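Local coordinates for Galactose/lactose metabolism regulatory protein GAL80 (Saccharomyces cerevisiae, PDB 3BTV), which represses the yeast lactose and galactose genes by binding the activator GAL4 and blocking its transcriptional activation when no inducing sugar is present, at residues 170-175 against 302-307; 82-87 against 107-112; 179-184 against 293-298; 40-45 against 367-372. The protein carries 1 engineered substitution. One frame throughout, in Å; residues are numbered along the deposited sequence.

How the contacts relate
Contacts 1 and 3 both reach one mixed sheet in the C-terminal domain, contact 2 lies in the Rossmann domain, and contact 4 joins the Rossmann helix 39-45 to helix 363-380. Strands 295-301 and 305-310 are neighbours in the sheet, and contacts 1 and 3, with centres 18 Å apart, meet through a salt bridge of 2.7 Å from Lys307 NZ to Asp298 OD2. Contact 2 is on the other side of the chain's centre, its own centre 49 Å from that of contact 1. Contact 4 comes within about 11 Å of both contact 2 and contact 3, nearest atoms. In sequence it closes a loop that contains the other three.

Contact 1 of 4, residues 170-175 against 302-307; sequences QGYIGD and TKRDLK. Engineered in segment 302-307: Arg304 (natural residue Gly).
Tyr172 and the engineered Arg304 form a cation-pi stack between the loop after helix 159-169 and the turn that leads into strand 305-310. A Schellman motif with Gly171 as its C-prime residue ends that helix, and Tyr172 follows directly. The tyrosine CG is anti to the backbone N (chi1 -157°), which swings the ring over to the arginine. From CG to NE the arginine chain is extended; its CD passes 3.4 Å from Tyr172 CE2, and the guanidinium then lies flat on one ring face, the planes 11° apart and the centres 3.7 Å apart. The same group is gripped at its edge, where NH1 donates to a lone pair of Tyr172 O at 2.6 Å, so one residue fixes both the tilt and the rotation of the guanidinium. Tyr172 OH is hydrogen-bonded to Glu354 OE1. An alanine in place of Tyr172 would probably leave the guanidinium without the ring that keeps it flat, and Glu354 without its hydroxyl partner. Farther along, Ile173 O accepts from Lys303 N at 2.9 Å and more weakly from Arg304 N, while Ile173 CG2 rests against Leu306 CB. Gly174 lets the backbone pass close to Thr302, where a CB would clash with the hydroxyl. Thr302 N donates to Asp175 O at 2.9 Å, and Thr302 OG1 takes a weak bond of 3.1 Å from Asp175 N.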
loop_
_atom_site.group_PDB
_atom_site.type_symbol
_atom_site.label_atom_id
_atom_site.label_comp_id
_atom_site.label_asym_id
_atom_site.label_seq_id
_atom_site.Cartn_x
_atom_site.Cartn_y
_atom_site.Cartn_z
ATOM N N GLN B 170 0.443 17.397 19.051
ATOM C CA GLN B 170 -0.258 17.631 20.325
ATOM C C GLN B 170 -0.979 16.422 20.891
ATOM O O GLN B 170 -1.710 16.541 21.871
ATOM C CB GLN B 170 -1.247 18.778 20.176
ATOM C CG GLN B 170 -0.556 20.085 19.921
ATOM C CD GLN B 170 -1.535 21.217 19.803
ATOM O OE1 GLN B 170 -2.713 21.005 19.501
ATOM N NE2 GLN B 170 -1.059 22.432 20.034
ATOM N N GLY B 171 -0.796 15.258 20.274
ATOM C CA GLY B 171 -1.372 14.042 20.818
ATOM C C GLY B 171 -2.807 13.777 20.415
ATOM O O GLY B 171 -3.418 12.823 20.904
ATOM N N TYR B 172 -3.343 14.604 19.520
ATOM C CA TYR B 172 -4.748 14.478 19.137
ATOM C C TYR B 172 -5.085 13.137 18.509
ATOM O O TYR B 172 -6.221 12.688 18.602
ATOM C CB TYR B 172 -5.140 15.592 18.171
ATOM C CG TYR B 172 -6.612 15.905 18.125
ATOM C CD1 TYR B 172 -7.230 16.582 19.173
ATOM C CD2 TYR B 172 -7.382 15.562 17.014
ATOM C CE1 TYR B 172 -8.578 16.888 19.125
ATOM C CE2 TYR B 172 -8.735 15.873 16.953
ATOM C CZ TYR B 172 -9.323 16.537 18.012
ATOM O OH TYR B 172 -10.660 16.847 17.974
ATOM N N ILE B 173 -4.127 12.501 17.836
ATOM C CA ILE B 173 -4.435 11.195 17.246
ATOM C C ILE B 173 -3.836 10.021 18.016
ATOM O O ILE B 173 -4.085 8.870 17.688
ATOM C CB ILE B 173 -4.122 11.105 15.736
ATOM C CG1 ILE B 173 -2.631 11.014 15.478
ATOM C CG2 ILE B 173 -4.752 12.290 14.950
ATOM C CD1 ILE B 173 -2.344 10.580 14.039
ATOM N N GLY B 174 -3.112 10.325 19.085
ATOM C CA GLY B 174 -2.460 9.299 19.880
ATOM C C GLY B 174 -1.149 8.952 19.192
ATOM O O GLY B 174 -0.604 9.770 18.448
ATOM N N ASP B 175 -0.637 7.756 19.436
ATOM C CA ASP B 175 0.529 7.283 18.713
ATOM C C ASP B 175 0.132 6.854 17.309
ATOM O O ASP B 175 -0.965 6.347 17.115
ATOM C CB ASP B 175 1.117 6.090 19.430
ATOM C CG ASP B 175 1.571 6.438 20.827
ATOM O OD1 ASP B 175 2.021 7.588 21.012
ATOM O OD2 ASP B 175 1.461 5.576 21.729
ATOM N N THR B 302 -3.762 5.682 17.450
ATOM C CA THR B 302 -4.401 4.835 18.456
ATOM C C THR B 302 -5.680 5.465 18.985
ATOM O O THR B 302 -6.541 4.752 19.480
ATOM C CB THR B 302 -3.475 4.546 19.649
ATOM O OG1 THR B 302 -2.965 5.778 20.147
ATOM C CG2 THR B 302 -2.287 3.662 19.209
ATOM N N LYS B 303 -5.803 6.789 18.868
ATOM C CA LYS B 303 -7.001 7.495 19.347
ATOM C C LYS B 303 -7.933 7.998 18.247
ATOM O O LYS B 303 -9.147 7.969 18.408
ATOM C CB LYS B 303 -6.620 8.695 20.215
ATOM C CG LYS B 303 -5.968 8.336 21.543
ATOM C CD LYS B 303 -5.530 9.599 22.263
ATOM C CE LYS B 303 -4.410 9.316 23.258
ATOM N NZ LYS B 303 -4.838 8.448 24.385
ATOM N N ARG B 304 -7.361 8.499 17.155
ATOM C CA ARG B 304 -8.140 9.033 16.048
ATOM C C ARG B 304 -7.432 8.735 14.752
ATOM O O ARG B 304 -6.225 8.456 14.747
ATOM C CB ARG B 304 -8.288 10.553 16.156
ATOM C CG ARG B 304 -9.136 11.058 17.315
ATOM C CD ARG B 304 -9.361 12.575 17.168
ATOM N NE ARG B 304 -10.170 13.119 18.250
ATOM C CZ ARG B 304 -9.727 13.333 19.487
ATOM N NH1 ARG B 304 -8.470 13.053 19.810
ATOM N NH2 ARG B 304 -10.546 13.834 20.406
ATOM N N ASP B 305 -8.181 8.783 13.654
ATOM C CA ASP B 305 -7.578 8.719 12.328
ATOM C C ASP B 305 -7.591 10.101 11.707
ATOM O O ASP B 305 -8.499 10.907 11.957
ATOM C CB ASP B 305 -8.345 7.768 11.416
ATOM C CG ASP B 305 -8.134 6.306 11.789
ATOM O OD1 ASP B 305 -7.279 6.019 12.663
ATOM O OD2 ASP B 305 -8.824 5.449 11.203
ATOM N N LEU B 306 -6.587 10.354 10.878
ATOM C CA LEU B 306 -6.451 11.618 10.171
ATOM C C LEU B 306 -6.301 11.267 8.697
ATOM O O LEU B 306 -5.577 10.349 8.356
ATOM C CB LEU B 306 -5.191 12.316 10.679
ATOM C CG LEU B 306 -4.769 13.686 10.199
ATOM C CD1 LEU B 306 -3.852 14.292 11.253
ATOM C CD2 LEU B 306 -4.032 13.515 8.903
ATOM N N LYS B 307 -6.983 11.996 7.839
ATOM C CA LYS B 307 -6.876 11.801 6.399
ATOM C C LYS B 307 -6.734 13.137 5.655
ATOM O O LYS B 307 -7.507 14.090 5.866
ATOM C CB LYS B 307 -8.092 11.036 5.875
ATOM C CG LYS B 307 -8.104 10.888 4.352
ATOM C CD LYS B 307 -9.541 10.757 3.823
ATOM C CE LYS B 307 -10.117 9.376 4.103
ATOM N NZ LYS B 307 -9.291 8.304 3.447
HETATM O O HOH W 1 -1.882 5.694 22.697
#

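Contact 2 of 4, residues 82-87 against 107-112; sequences ESFASS and MPLLEF
Glu82 lies across one face of the Phe112 ring, the two side chains crossing at about a right angle. Its CB sits over the ring centre in a CH-pi contact, 3.8 Å from the centroid. With CG anti to the backbone N (chi1 170°) the extended glutamate chain runs across the ring toward its CD2-CE2 side. CG passes over CD2, and OE1 ends 3.5 Å from Phe112 CE2. The carboxylate is turned nearly parallel to the ring, 14° between the planes, so both methylenes and the OE1 side of the carboxylate lie against the ring. Ala85 fills the space nearer the helix axes. Its CB meets Phe112 CB at 3.5 Å and also packs on Leu109 CG and Leu109 O. Such a small side chain suits the close approach of the two helices, whose axes come within 8.2 Å at a crossing angle of -52°. Deeper in, Leu109 CD1 touches the edge of the Phe84 ring near its plane. On the outer side Ser86 OG donates back to Glu82 O at 2.7 Å, reaching it from the face opposite Ser86 N, and is also hydrogen-bonded to Asn115 OD1. Both helices belong to the Rossmann fold and pack against its parallel sheet, Phe84 reaching Ala54 and Tyr56 of strand 50-56 and Leu109 reaching Ile93 and Ile95 of strand 92-95, while helix 132-143 covers Met107 and Leu110.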
loop_
_atom_site.group_PDB
_atom_site.type_symbol
_atom_site.label_atom_id
_atom_site.label_comp_id
_atom_site.label_asym_id
_atom_site.label_seq_id
_atom_site.Cartn_x
_atom_site.Cartn_y
_atom_site.Cartn_z
ATOM N N GLU B 82 27.490 36.396 -14.927
ATOM C CA GLU B 82 28.565 36.966 -14.125
ATOM C C GLU B 82 28.194 38.328 -13.547
ATOM O O GLU B 82 28.325 38.556 -12.346
ATOM C CB GLU B 82 29.839 37.093 -14.954
ATOM C CG GLU B 82 30.928 37.891 -14.273
ATOM C CD GLU B 82 32.256 37.768 -14.980
ATOM O OE1 GLU B 82 32.401 36.844 -15.807
ATOM O OE2 GLU B 82 33.154 38.590 -14.704
ATOM N N SER B 83 27.748 39.235 -14.409
ATOM C CA SER B 83 27.291 40.543 -13.960
ATOM C C SER B 83 26.159 40.385 -12.947
ATOM O O SER B 83 26.203 40.954 -11.856
ATOM C CB SER B 83 26.828 41.383 -15.151
ATOM O OG SER B 83 25.891 40.670 -15.942
ATOM N N PHE B 84 25.152 39.598 -13.310
ATOM C CA PHE B 84 24.027 39.318 -12.419
ATOM C C PHE B 84 24.498 38.892 -11.027
ATOM O O PHE B 84 24.131 39.505 -10.022
ATOM C CB PHE B 84 23.116 38.243 -13.033
ATOM C CG PHE B 84 21.917 37.885 -12.183
ATOM C CD1 PHE B 84 20.761 38.656 -12.223
ATOM C CD2 PHE B 84 21.942 36.767 -11.360
ATOM C CE1 PHE B 84 19.658 38.330 -11.454
ATOM C CE2 PHE B 84 20.831 36.422 -10.580
ATOM C CZ PHE B 84 19.687 37.204 -10.627
ATOM N N ALA B 85 25.322 37.847 -10.976
ATOM C CA ALA B 85 25.744 37.253 -9.708
ATOM C C ALA B 85 26.681 38.153 -8.906
ATOM O O ALA B 85 26.721 38.076 -7.675
ATOM C CB ALA B 85 26.396 35.897 -9.950
ATOM N N SER B 86 27.436 38.994 -9.608
ATOM C CA SER B 86 28.403 39.875 -8.971
ATOM C C SER B 86 27.732 41.093 -8.351
ATOM O O SER B 86 28.181 41.602 -7.324
ATOM C CB SER B 86 29.461 40.320 -9.981
ATOM O OG SER B 86 30.160 39.203 -10.503
ATOM N N SER B 87 26.654 41.553 -8.980
ATOM C CA SER B 87 25.947 42.743 -8.521
ATOM C C SER B 87 25.777 42.754 -7.007
ATOM O O SER B 87 25.625 41.707 -6.384
ATOM C CB SER B 87 24.578 42.856 -9.198
ATOM O OG SER B 87 23.866 43.994 -8.731
ATOM N N MET B 107 26.313 26.654 -9.925
ATOM C CA MET B 107 27.736 26.535 -9.587
ATOM C C MET B 107 28.539 27.794 -9.911
ATOM O O MET B 107 29.179 28.359 -9.020
ATOM C CB MET B 107 28.372 25.279 -10.203
ATOM C CG MET B 107 27.780 23.975 -9.682
ATOM S SD MET B 107 27.698 23.853 -7.877
ATOM C CE MET B 107 29.353 23.305 -7.477
ATOM N N PRO B 108 28.499 28.246 -11.180
ATOM C CA PRO B 108 29.195 29.477 -11.574
ATOM C C PRO B 108 28.609 30.684 -10.855
ATOM O O PRO B 108 29.340 31.582 -10.444
ATOM C CB PRO B 108 28.905 29.579 -13.077
ATOM C CG PRO B 108 28.523 28.189 -13.501
ATOM C CD PRO B 108 27.825 27.601 -12.321
ATOM N N LEU B 109 27.289 30.698 -10.714
ATOM C CA LEU B 109 26.602 31.787 -10.029
ATOM C C LEU B 109 27.134 31.960 -8.605
ATOM O O LEU B 109 27.446 33.067 -8.178
ATOM C CB LEU B 109 25.089 31.521 -10.008
ATOM C CG LEU B 109 24.158 32.628 -9.493
ATOM C CD1 LEU B 109 22.771 32.484 -10.101
ATOM C CD2 LEU B 109 24.076 32.619 -7.971
ATOM N N LEU B 110 27.225 30.855 -7.870
ATOM C CA LEU B 110 27.738 30.906 -6.507
ATOM C C LEU B 110 29.166 31.436 -6.493
ATOM O O LEU B 110 29.570 32.136 -5.564
ATOM C CB LEU B 110 27.691 29.525 -5.858
ATOM C CG LEU B 110 26.372 29.146 -5.195
ATOM C CD1 LEU B 110 26.381 27.685 -4.815
ATOM C CD2 LEU B 110 26.121 30.029 -3.971
ATOM N N GLU B 111 29.928 31.105 -7.529
ATOM C CA GLU B 111 31.306 31.570 -7.612
ATOM C C GLU B 111 31.376 33.076 -7.844
ATOM O O GLU B 111 32.091 33.779 -7.131
ATOM C CB GLU B 111 32.082 30.812 -8.689
ATOM C CG GLU B 111 33.585 31.047 -8.641
ATOM C CD GLU B 111 34.222 30.517 -7.366
ATOM O OE1 GLU B 111 33.504 29.886 -6.560
ATOM O OE2 GLU B 111 35.440 30.727 -7.171
ATOM N N PHE B 112 30.636 33.572 -8.837
ATOM C CA PHE B 112 30.593 35.010 -9.105
ATOM C C PHE B 112 29.953 35.730 -7.921
ATOM O O PHE B 112 30.229 36.900 -7.661
ATOM C CB PHE B 112 29.788 35.311 -10.375
ATOM C CG PHE B 112 30.360 34.700 -11.626
ATOM C CD1 PHE B 112 29.646 33.743 -12.334
ATOM C CD2 PHE B 112 31.603 35.093 -12.103
ATOM C CE1 PHE B 112 30.165 33.182 -13.489
ATOM C CE2 PHE B 112 32.128 34.537 -13.255
ATOM C CZ PHE B 112 31.409 33.582 -13.951
#

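Contact 3 of 4, residues 179-184 against 293-298; sequences IEIAGN and KNLVID
Ile181 and Ile297 face each other as a non-hydrogen-bonded antiparallel pair, their side chains side by side and pointing the same way. Followed outward from the strand, Ile181 CB lies 4.1 Å from Val296 O. CG2, anti to the backbone N (chi1 -60° for CG1), comes 3.9 Å from the same Val296 O and 4.3 Å from Leu295 CD2, whereas CG1 meets Ile297 CG2 at 4.1 Å and the chain runs on extended to its tip, CD1. Gly183, on the same sheet face, lies opposite Leu295, whose CD2 reaches in to 3.4 Å from Ala182 O; a CB on the glycine would be tight against that methyl. Two hydrogen-bonded pairs, Glu180 with Asp298 and Ala182 with Val296, carry the backbone ladder, Ala182 O taking the N-H of Val296 at 2.8 Å and 170°, and Asn184 N extends it to Asn294 O at 3.1 Å. The other face bears Glu180 and Asp298, whose OE1 and OD1 are 4.5 Å apart. His300 probably offsets the charge of Glu180, which also bonds weakly to Ser281 of the second subunit, and Lys307 that of Asp298. A classic beta bulge on the other edge of strand 295-301 sets Asn294 and Leu295 against Gly310 of strand 305-310. In the mixed sheet, strand 176-184 lies between strand 295-301 and its parallel neighbour 276-283, with helix 209-225 covering the isoleucine face.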
loop_
_atom_site.group_PDB
_atom_site.type_symbol
_atom_site.label_atom_id
_atom_site.label_comp_id
_atom_site.label_asym_id
_atom_site.label_seq_id
_atom_site.Cartn_x
_atom_site.Cartn_y
_atom_site.Cartn_z
ATOM N N ILE B 179 0.348 3.951 8.382
ATOM C CA ILE B 179 0.092 5.008 7.381
ATOM C C ILE B 179 -0.044 4.444 5.970
ATOM O O ILE B 179 0.751 3.605 5.563
ATOM C CB ILE B 179 1.271 6.019 7.362
ATOM C CG1 ILE B 179 1.482 6.643 8.756
ATOM C CG2 ILE B 179 1.093 7.066 6.262
ATOM C CD1 ILE B 179 2.645 7.618 8.822
ATOM N N GLU B 180 -1.029 4.904 5.208
ATOM C CA GLU B 180 -1.075 4.566 3.774
ATOM C C GLU B 180 -1.129 5.804 2.913
ATOM O O GLU B 180 -1.819 6.786 3.217
ATOM C CB GLU B 180 -2.267 3.655 3.427
ATOM C CG GLU B 180 -2.222 2.274 4.106
ATOM C CD GLU B 180 -2.764 2.317 5.523
ATOM O OE1 GLU B 180 -3.765 3.039 5.715
ATOM O OE2 GLU B 180 -2.202 1.644 6.431
ATOM N N ILE B 181 -0.426 5.740 1.803
ATOM C CA ILE B 181 -0.428 6.833 0.854
ATOM C C ILE B 181 -0.732 6.319 -0.543
ATOM O O ILE B 181 -0.131 5.357 -1.004
ATOM C CB ILE B 181 0.929 7.517 0.839
ATOM C CG1 ILE B 181 1.243 8.066 2.228
ATOM C CG2 ILE B 181 0.953 8.620 -0.222
ATOM C CD1 ILE B 181 2.593 8.758 2.301
ATOM N N ALA B 182 -1.668 6.966 -1.212
ATOM C CA ALA B 182 -1.975 6.645 -2.599
ATOM C C ALA B 182 -1.984 7.948 -3.373
ATOM O O ALA B 182 -2.589 8.927 -2.934
ATOM C CB ALA B 182 -3.320 5.987 -2.689
ATOM N N GLY B 183 -1.301 7.971 -4.512
ATOM C CA GLY B 183 -1.240 9.170 -5.327
ATOM C C GLY B 183 -1.129 8.877 -6.811
ATOM O O GLY B 183 -0.959 7.713 -7.215
ATOM N N ASN B 184 -1.257 9.935 -7.619
ATOM C CA ASN B 184 -0.941 9.902 -9.056
ATOM C C ASN B 184 0.095 10.967 -9.425
ATOM O O ASN B 184 0.245 11.958 -8.717
ATOM C CB ASN B 184 -2.188 10.115 -9.915
ATOM C CG ASN B 184 -3.104 8.911 -9.929
ATOM O OD1 ASN B 184 -3.226 8.230 -10.947
ATOM N ND2 ASN B 184 -3.759 8.643 -8.802
ATOM N N LYS B 293 -9.804 10.617 -5.975
ATOM C CA LYS B 293 -8.940 11.587 -5.331
ATOM C C LYS B 293 -7.538 11.456 -5.928
ATOM O O LYS B 293 -7.052 10.353 -6.169
ATOM C CB LYS B 293 -8.916 11.363 -3.816
ATOM C CG LYS B 293 -10.166 11.869 -3.113
ATOM C CD LYS B 293 -10.380 13.350 -3.430
ATOM C CE LYS B 293 -11.431 13.986 -2.536
ATOM N NZ LYS B 293 -11.365 15.475 -2.604
ATOM N N ASN B 294 -6.903 12.591 -6.186
ATOM C CA ASN B 294 -5.572 12.625 -6.775
ATOM C C ASN B 294 -4.483 12.127 -5.811
ATOM O O ASN B 294 -3.481 11.558 -6.225
ATOM C CB ASN B 294 -5.285 14.063 -7.218
ATOM C CG ASN B 294 -4.051 14.181 -8.059
ATOM O OD1 ASN B 294 -3.970 13.605 -9.144
ATOM N ND2 ASN B 294 -3.082 14.951 -7.578
ATOM N N LEU B 295 -4.701 12.351 -4.520
ATOM C CA LEU B 295 -3.730 12.036 -3.491
ATOM C C LEU B 295 -4.507 11.766 -2.211
ATOM O O LEU B 295 -5.418 12.532 -1.860
ATOM C CB LEU B 295 -2.787 13.229 -3.290
ATOM C CG LEU B 295 -1.731 13.189 -2.171
ATOM C CD1 LEU B 295 -2.344 13.433 -0.813
ATOM C CD2 LEU B 295 -0.996 11.859 -2.190
ATOM N N VAL B 296 -4.183 10.673 -1.526
ATOM C CA VAL B 296 -4.708 10.467 -0.177
ATOM C C VAL B 296 -3.621 9.949 0.725
ATOM O O VAL B 296 -2.864 9.058 0.353
ATOM C CB VAL B 296 -5.932 9.521 -0.110
ATOM C CG1 VAL B 296 -6.752 9.612 -1.381
ATOM C CG2 VAL B 296 -5.503 8.096 0.160
ATOM N N ILE B 297 -3.544 10.559 1.898
ATOM C CA ILE B 297 -2.647 10.148 2.974
ATOM C C ILE B 297 -3.545 9.800 4.163
ATOM O O ILE B 297 -4.283 10.658 4.685
ATOM C CB ILE B 297 -1.701 11.289 3.352
ATOM C CG1 ILE B 297 -0.921 11.756 2.112
ATOM C CG2 ILE B 297 -0.760 10.896 4.486
ATOM C CD1 ILE B 297 -0.052 12.975 2.373
ATOM N N ASP B 298 -3.536 8.528 4.533
ATOM C CA ASP B 298 -4.306 8.027 5.674
ATOM C C ASP B 298 -3.355 7.759 6.817
ATOM O O ASP B 298 -2.468 6.918 6.697
ATOM C CB ASP B 298 -4.975 6.707 5.288
ATOM C CG ASP B 298 -6.219 6.904 4.446
ATOM O OD1 ASP B 298 -6.552 5.990 3.662
ATOM O OD2 ASP B 298 -6.864 7.971 4.567
#

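Contact 4 of 4, residues 40-45 against 367-372; sequences YPAILQ and NIHRLY
Ile43 lies obliquely against the ring of Tyr372, its CG1 3.6 Å from Tyr372 CE2 and its CD1 3.7 Å from the phenolic OH. The isoleucine CG1 is anti to the carbonyl carbon, and with an extended chi2 its terminal methyl follows the outer part of the ring. At the inner part Ala42 CB takes over, 3.9 Å from Tyr372 CD1. That methyl points at the other helix, and it also touches Ile368 CG2 at 4.4 Å. His369 approaches the alanine from the other flank: its CG is anti to the backbone N (chi1 -177°), which brings the ring edge over, with CD2 3.7 Å from Ala42 CA. Beyond it the amide of Gln45 is turned 53° to the imidazole, and OE1 stays 3.7 Å from His369 NE2. The contact buries that nitrogen, which has no hydrogen-bonding partner in the model. Tyr372 is held further by a hydrogen bond between Tyr372 OH and His39 ND1 and by an edge-to-face contact with Phe50. A leucine in place of Tyr372 would probably leave His39 without its hydroxyl partner and open a gap beside Ile43. The helix axes pass 8.8 Å apart at a crossing angle of -45°, with Ala42 at the nearest backbone approach, its CA closest to that of His369. This is helix-on-helix packing in which helix 39-45 of the Rossmann fold, the one following its first strand, meets the distant helix 363-380.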
loop_
_atom_site.group_PDB
_atom_site.type_symbol
_atom_site.label_atom_id
_atom_site.label_comp_id
_atom_site.label_asym_id
_atom_site.label_seq_id
_atom_site.Cartn_x
_atom_site.Cartn_y
_atom_site.Cartn_z
ATOM N N TYR B 40 5.914 35.291 -8.548
ATOM C CA TYR B 40 5.611 36.700 -8.782
ATOM C C TYR B 40 4.434 37.203 -7.943
ATOM O O TYR B 40 4.565 38.184 -7.207
ATOM C CB TYR B 40 5.392 37.007 -10.266
ATOM C CG TYR B 40 4.980 38.443 -10.499
ATOM C CD1 TYR B 40 3.722 38.755 -11.002
ATOM C CD2 TYR B 40 5.836 39.492 -10.184
ATOM C CE1 TYR B 40 3.336 40.071 -11.205
ATOM C CE2 TYR B 40 5.459 40.814 -10.386
ATOM C CZ TYR B 40 4.207 41.098 -10.895
ATOM O OH TYR B 40 3.827 42.411 -11.095
ATOM N N PRO B 41 3.276 36.543 -8.055
ATOM C CA PRO B 41 2.130 36.967 -7.245
ATOM C C PRO B 41 2.502 37.156 -5.772
ATOM O O PRO B 41 2.093 38.139 -5.156
ATOM C CB PRO B 41 1.148 35.804 -7.411
ATOM C CG PRO B 41 1.438 35.282 -8.779
ATOM C CD PRO B 41 2.935 35.427 -8.958
ATOM N N ALA B 42 3.281 36.229 -5.221
ATOM C CA ALA B 42 3.720 36.327 -3.830
ATOM C C ALA B 42 4.517 37.604 -3.564
ATOM O O ALA B 42 4.187 38.382 -2.666
ATOM C CB ALA B 42 4.532 35.105 -3.445
ATOM N N ILE B 43 5.572 37.816 -4.343
ATOM C CA ILE B 43 6.421 38.989 -4.172
ATOM C C ILE B 43 5.637 40.281 -4.397
ATOM O O ILE B 43 5.943 41.322 -3.805
ATOM C CB ILE B 43 7.625 38.951 -5.132
ATOM C CG1 ILE B 43 8.451 37.681 -4.901
ATOM C CG2 ILE B 43 8.483 40.206 -4.973
ATOM C CD1 ILE B 43 9.673 37.577 -5.789
ATOM N N LEU B 44 4.623 40.206 -5.254
ATOM C CA LEU B 44 3.803 41.366 -5.576
ATOM C C LEU B 44 3.017 41.812 -4.349
ATOM O O LEU B 44 2.878 43.005 -4.078
ATOM C CB LEU B 44 2.848 41.027 -6.719
ATOM C CG LEU B 44 2.012 42.165 -7.302
ATOM C CD1 LEU B 44 2.902 43.325 -7.725
ATOM C CD2 LEU B 44 1.187 41.662 -8.474
ATOM N N GLN B 45 2.521 40.836 -3.602
ATOM C CA GLN B 45 1.685 41.097 -2.438
ATOM C C GLN B 45 2.507 41.563 -1.234
ATOM O O GLN B 45 2.032 42.339 -0.403
ATOM C CB GLN B 45 0.885 39.844 -2.090
ATOM C CG GLN B 45 -0.416 40.120 -1.358
ATOM C CD GLN B 45 -1.435 39.022 -1.574
ATOM O OE1 GLN B 45 -1.161 38.032 -2.251
ATOM N NE2 GLN B 45 -2.622 39.193 -1.004
ATOM N N ASN B 367 0.654 28.242 -1.190
ATOM C CA ASN B 367 1.752 27.592 -0.498
ATOM C C ASN B 367 3.064 28.331 -0.703
ATOM O O ASN B 367 3.800 28.570 0.256
ATOM C CB ASN B 367 1.856 26.121 -0.888
ATOM C CG ASN B 367 0.651 25.330 -0.429
ATOM O OD1 ASN B 367 -0.183 25.852 0.299
ATOM N ND2 ASN B 367 0.558 24.066 -0.842
ATOM N N ILE B 368 3.348 28.712 -1.946
ATOM C CA ILE B 368 4.558 29.484 -2.220
ATOM C C ILE B 368 4.499 30.837 -1.516
ATOM O O ILE B 368 5.517 31.361 -1.066
ATOM C CB ILE B 368 4.803 29.704 -3.735
ATOM C CG1 ILE B 368 5.433 28.461 -4.372
ATOM C CG2 ILE B 368 5.735 30.875 -3.945
ATOM C CD1 ILE B 368 4.474 27.306 -4.536
ATOM N N HIS B 369 3.300 31.395 -1.409
ATOM C CA HIS B 369 3.146 32.694 -0.768
ATOM C C HIS B 369 3.550 32.588 0.691
ATOM O O HIS B 369 4.265 33.441 1.219
ATOM C CB HIS B 369 1.700 33.179 -0.863
ATOM C CG HIS B 369 1.487 34.539 -0.274
ATOM N ND1 HIS B 369 1.019 34.733 1.008
ATOM C CD2 HIS B 369 1.695 35.775 -0.789
ATOM C CE1 HIS B 369 0.940 36.029 1.255
ATOM N NE2 HIS B 369 1.345 36.682 0.182
ATOM N N ARG B 370 3.090 31.520 1.332
ATOM C CA ARG B 370 3.302 31.320 2.759
ATOM C C ARG B 370 4.764 31.006 3.039
ATOM O O ARG B 370 5.264 31.243 4.139
ATOM C CB ARG B 370 2.372 30.219 3.294
ATOM C CG ARG B 370 0.928 30.697 3.464
ATOM C CD ARG B 370 -0.069 29.552 3.601
ATOM N NE ARG B 370 0.018 28.876 4.898
ATOM C CZ ARG B 370 -0.906 28.950 5.857
ATOM N NH1 ARG B 370 -2.014 29.668 5.683
ATOM N NH2 ARG B 370 -0.723 28.296 6.995
ATOM N N LEU B 371 5.450 30.480 2.031
ATOM C CA LEU B 371 6.889 30.252 2.130
ATOM C C LEU B 371 7.640 31.592 2.160
ATOM O O LEU B 371 8.508 31.817 3.004
ATOM C CB LEU B 371 7.373 29.391 0.959
ATOM C CG LEU B 371 8.877 29.138 0.866
ATOM C CD1 LEU B 371 9.419 28.613 2.193
ATOM C CD2 LEU B 371 9.176 28.171 -0.276
ATOM N N TYR B 372 7.300 32.476 1.228
ATOM C CA TYR B 372 7.875 33.818 1.199
ATOM C C TYR B 372 7.612 34.543 2.507
ATOM O O TYR B 372 8.507 35.164 3.070
ATOM C CB TYR B 372 7.311 34.634 0.034
ATOM C CG TYR B 372 8.132 34.521 -1.225
ATOM C CD1 TYR B 372 7.881 33.518 -2.149
ATOM C CD2 TYR B 372 9.175 35.408 -1.483
ATOM C CE1 TYR B 372 8.639 33.400 -3.292
ATOM C CE2 TYR B 372 9.940 35.300 -2.630
ATOM C CZ TYR B 372 9.665 34.291 -3.529
ATOM O OH TYR B 372 10.411 34.161 -4.673
#